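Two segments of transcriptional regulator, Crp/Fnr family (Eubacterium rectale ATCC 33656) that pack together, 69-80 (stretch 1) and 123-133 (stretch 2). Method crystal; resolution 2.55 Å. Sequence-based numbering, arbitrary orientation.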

# COMPACT_ATOMS: atom_id res chain seq x y z
N LEU A 69 6.57 2.55 7.22
CA LEU A 69 5.85 2.68 5.96
C LEU A 69 6.42 3.88 5.19
O LEU A 69 6.76 3.77 4.02
CB LEU A 69 4.35 2.82 6.19
CG LEU A 69 3.66 1.65 6.92
CD1 LEU A 69 2.16 1.91 6.97
CD2 LEU A 69 3.93 0.31 6.25
N TYR A 70 6.52 5.02 5.86
CA TYR A 70 7.07 6.25 5.26
C TYR A 70 7.38 7.25 6.36
O TYR A 70 6.97 7.07 7.51
CB TYR A 70 6.06 6.87 4.27
CG TYR A 70 4.70 7.14 4.87
CD1 TYR A 70 4.43 8.35 5.52
CD2 TYR A 70 3.68 6.18 4.81
CE1 TYR A 70 3.18 8.60 6.10
CE2 TYR A 70 2.42 6.41 5.37
CZ TYR A 70 2.18 7.63 6.03
OH TYR A 70 0.95 7.88 6.59
N ARG A 71 8.09 8.30 5.97
CA ARG A 71 8.42 9.42 6.85
C ARG A 71 7.82 10.72 6.29
O ARG A 71 7.72 10.89 5.07
CB ARG A 71 9.93 9.56 7.00
CG ARG A 71 10.55 8.55 7.96
CD ARG A 71 12.06 8.55 7.79
NE ARG A 71 12.82 8.07 8.95
CZ ARG A 71 14.14 7.82 8.94
NH1 ARG A 71 14.87 7.90 7.83
NH2 ARG A 71 14.73 7.42 10.06
N LEU A 72 7.42 11.60 7.20
CA LEU A 72 6.90 12.93 6.89
C LEU A 72 7.90 13.95 7.45
O LEU A 72 8.33 13.82 8.60
CB LEU A 72 5.51 13.10 7.50
CG LEU A 72 4.41 12.11 7.08
CD1 LEU A 72 3.15 12.43 7.86
CD2 LEU A 72 4.12 12.15 5.58
N PHE A 73 8.25 14.95 6.64
CA PHE A 73 9.23 16.01 6.99
C PHE A 73 8.54 17.39 7.00
O PHE A 73 7.31 17.45 6.96
CB PHE A 73 10.38 15.97 5.98
CG PHE A 73 11.09 14.66 5.94
CD1 PHE A 73 12.08 14.36 6.89
CD2 PHE A 73 10.77 13.70 4.98
CE1 PHE A 73 12.76 13.14 6.86
CE2 PHE A 73 11.43 12.47 4.93
CZ PHE A 73 12.44 12.18 5.88
N ASP A 74 9.32 18.47 7.07
CA ASP A 74 8.80 19.86 7.03
C ASP A 74 7.92 20.03 5.79
O ASP A 74 8.29 19.57 4.73
CB ASP A 74 9.94 20.91 6.98
CG ASP A 74 10.89 20.84 8.19
OD1 ASP A 74 10.86 19.86 8.95
OD2 ASP A 74 11.69 21.78 8.37
N MSE A 75 6.74 20.65 5.97
CA MSE A 75 5.73 20.91 4.91
C MSE A 75 4.83 19.76 4.46
O MSE A 75 3.86 20.00 3.75
CB MSE A 75 6.32 21.64 3.69
CG MSE A 75 6.79 23.02 4.01
SE MSE A 75 7.90 23.70 2.63
CE MSE A 75 9.59 22.58 3.00
N ASP A 76 5.13 18.52 4.86
CA ASP A 76 4.26 17.38 4.55
C ASP A 76 2.96 17.47 5.36
O ASP A 76 2.87 18.22 6.33
CB ASP A 76 4.93 16.02 4.86
CG ASP A 76 5.84 15.53 3.75
OD1 ASP A 76 5.45 15.62 2.56
OD2 ASP A 76 6.93 14.99 4.06
N MSE A 77 1.96 16.72 4.91
CA MSE A 77 0.69 16.57 5.61
C MSE A 77 0.44 15.13 5.95
O MSE A 77 0.65 14.25 5.14
CB MSE A 77 -0.48 17.11 4.81
CG MSE A 77 -1.08 18.37 5.38
SE MSE A 77 -2.07 19.21 3.98
CE MSE A 77 -0.44 19.93 2.96
N CYS A 78 -0.04 14.91 7.17
CA CYS A 78 -0.39 13.60 7.65
C CYS A 78 -1.90 13.44 7.48
O CYS A 78 -2.66 14.25 8.01
CB CYS A 78 -0.01 13.46 9.12
SG CYS A 78 -0.33 11.84 9.76
N LEU A 79 -2.31 12.44 6.71
CA LEU A 79 -3.73 12.12 6.50
C LEU A 79 -4.20 11.02 7.45
O LEU A 79 -5.30 11.13 8.01
CB LEU A 79 -4.00 11.69 5.05
CG LEU A 79 -5.43 11.30 4.64
CD1 LEU A 79 -6.46 12.33 5.06
CD2 LEU A 79 -5.50 11.08 3.13
N LEU A 80 -3.37 9.98 7.63
CA LEU A 80 -3.73 8.77 8.41
C LEU A 80 -3.89 8.95 9.92
O LEU A 80 -4.38 8.04 10.61
CB LEU A 80 -2.78 7.60 8.08
CG LEU A 80 -2.66 7.22 6.59
CD1 LEU A 80 -1.68 6.06 6.42
CD2 LEU A 80 -4.01 6.88 5.96
N ASN A 123 -10.72 16.04 -3.76
CA ASN A 123 -9.67 15.67 -4.72
C ASN A 123 -8.27 15.87 -4.16
O ASN A 123 -7.37 15.10 -4.47
CB ASN A 123 -9.80 16.42 -6.07
CG ASN A 123 -10.96 15.90 -6.93
OD1 ASN A 123 -12.00 15.49 -6.42
ND2 ASN A 123 -10.77 15.93 -8.24
N TYR A 124 -8.07 16.90 -3.35
CA TYR A 124 -6.78 17.11 -2.71
C TYR A 124 -6.44 15.94 -1.75
O TYR A 124 -5.30 15.48 -1.71
CB TYR A 124 -6.72 18.47 -1.99
CG TYR A 124 -5.35 18.72 -1.40
CD1 TYR A 124 -4.30 19.16 -2.22
CD2 TYR A 124 -5.09 18.45 -0.04
CE1 TYR A 124 -3.01 19.36 -1.69
CE2 TYR A 124 -3.83 18.65 0.49
CZ TYR A 124 -2.79 19.10 -0.34
OH TYR A 124 -1.54 19.30 0.19
N THR A 125 -7.44 15.47 -1.00
CA THR A 125 -7.26 14.34 -0.09
C THR A 125 -6.93 13.04 -0.86
O THR A 125 -6.16 12.22 -0.35
CB THR A 125 -8.48 14.16 0.85
OG1 THR A 125 -8.76 15.40 1.50
CG2 THR A 125 -8.20 13.11 1.91
N ASN A 126 -7.50 12.88 -2.07
CA ASN A 126 -7.16 11.75 -2.98
C ASN A 126 -5.70 11.77 -3.34
O ASN A 126 -5.02 10.75 -3.24
CB ASN A 126 -7.95 11.80 -4.31
CG ASN A 126 -9.35 11.27 -4.19
OD1 ASN A 126 -9.54 10.07 -4.03
ND2 ASN A 126 -10.35 12.15 -4.30
N GLU A 127 -5.23 12.95 -3.77
CA GLU A 127 -3.82 13.16 -4.13
C GLU A 127 -2.88 12.91 -2.94
O GLU A 127 -1.77 12.39 -3.12
CB GLU A 127 -3.58 14.55 -4.75
CG GLU A 127 -4.37 14.86 -6.06
CD GLU A 127 -4.21 13.83 -7.21
OE1 GLU A 127 -3.16 13.15 -7.30
OE2 GLU A 127 -5.15 13.72 -8.05
N LEU A 128 -3.34 13.24 -1.74
CA LEU A 128 -2.59 13.01 -0.51
C LEU A 128 -2.53 11.49 -0.24
O LEU A 128 -1.45 10.96 0.04
CB LEU A 128 -3.22 13.78 0.66
CG LEU A 128 -2.40 14.02 1.91
CD1 LEU A 128 -1.11 14.79 1.59
CD2 LEU A 128 -3.25 14.78 2.92
N MSE A 129 -3.68 10.80 -0.35
CA MSE A 129 -3.73 9.31 -0.24
C MSE A 129 -2.88 8.60 -1.29
O MSE A 129 -2.17 7.66 -0.95
CB MSE A 129 -5.15 8.73 -0.35
CG MSE A 129 -5.71 8.14 0.92
SE MSE A 129 -7.12 6.88 0.48
CE MSE A 129 -8.22 8.02 -0.47
N ALA A 130 -3.01 9.02 -2.55
CA ALA A 130 -2.24 8.46 -3.67
C ALA A 130 -0.72 8.54 -3.43
O ALA A 130 -0.02 7.57 -3.71
CB ALA A 130 -2.62 9.15 -4.99
N THR A 131 -0.25 9.66 -2.89
CA THR A 131 1.17 9.86 -2.52
C THR A 131 1.63 8.82 -1.49
O THR A 131 2.67 8.18 -1.67
CB THR A 131 1.42 11.27 -1.91
OG1 THR A 131 0.94 12.27 -2.82
CG2 THR A 131 2.90 11.51 -1.63
N ARG A 132 0.82 8.64 -0.44
CA ARG A 132 1.12 7.69 0.65
C ARG A 132 0.96 6.24 0.14
O ARG A 132 1.75 5.37 0.51
CB ARG A 132 0.25 7.97 1.89
CG ARG A 132 0.31 9.43 2.42
CD ARG A 132 1.61 9.84 3.11
NE ARG A 132 1.74 11.31 3.21
CZ ARG A 132 2.51 12.10 2.45
NH1 ARG A 132 3.32 11.61 1.50
NH2 ARG A 132 2.52 13.42 2.63
N PHE A 133 -0.04 6.00 -0.73
CA PHE A 133 -0.25 4.69 -1.40
C PHE A 133 1.02 4.41 -2.21
O PHE A 133 1.57 3.31 -2.11
CB PHE A 133 -1.46 4.74 -2.35
CG PHE A 133 -2.10 3.38 -2.68
CD1 PHE A 133 -1.39 2.17 -2.67
CD2 PHE A 133 -3.43 3.36 -3.11
CE1 PHE A 133 -2.02 0.97 -3.01
CE2 PHE A 133 -4.06 2.18 -3.46
CZ PHE A 133 -3.36 0.98 -3.42

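Arg132, Leu79 and Met77 account for most of the 516 Å² buried between the helix of residues 123-133 and the strand-turn-strand segment 69-80, with 125, 98 and 80 Å² of their own surface covered by the opposing stretch.

Arg132 points its CA-to-CB bond toward the other stretch and reaches four of its residues. With chi1 and chi2 both m and chi3 t, the chain lays its aliphatic part across the Tyr70 ring: CD of Arg132 is 3.6 Å from CE1 of Tyr70 and 3.9 Å from the ring centroid, 22° off the normal, which places the methylene over the face and supports a CH-pi contact. Farther out, CD2 of Leu72 lies over one face of the guanidinium, 3.5 Å from NE of Arg132. The carbonyl O of Met77 lies instead at the edge of the group, near its plane, where the N-H bonds point. The hydrogen bond from Arg132 NH2 to Met77 O measures 3.2 Å, with an N-H...O angle of 167°, so it is close to linear. The same nitrogen forms a salt bridge with Asp76, but the 3.7 Å between NH2 of Arg132 and OD1 of Asp76 makes it a long one. The other carboxylate oxygen has a local role: OD2 of Asp76 accepts a hydrogen bond from N of Phe73 at 2.9 Å and 176°, bracing the type II turn from Phe73 to Asp76 alongside the backbone bond from Asp76 N to Phe73 O (3.2 Å).

Met77, a selenomethionine, thus offers its backbone to Arg132 while its side chain packs against other helix residues. Its CB lies 4.0 Å from CD1 of Leu128. At the far end, SE of Met77 is 3.9 Å from CE2 of Tyr124 and 5.2 Å from the ring centroid, 80° off the normal; the selenium therefore meets the ring at its edge. The terminal methyl comes closer still, with CE of Met77 3.0 Å from OH of Tyr124, a tight approach for a carbon and an oxygen. Chi1, at -110°, lies between wells.

Leu79 makes a purely apolar contact. Its CA-to-CB bond points toward the helix, and with chi1 t and chi2 p its CD2 lies 3.6 Å from CG2 of Thr125 and 3.7 Å from CG of Met129, so one methyl touches two helix residues. CB of Leu79 packs 3.8 Å from CD2 of Leu128. Leu128 consequently touches both Met77 and Leu79; its CD2 is also 4.1 Å from CB of Met77, so one methyl lies near both. By contrast, the CA-to-CB bond of Cys78, between these two residues, points away from the helix, as expected of alternating side chains in an extended segment.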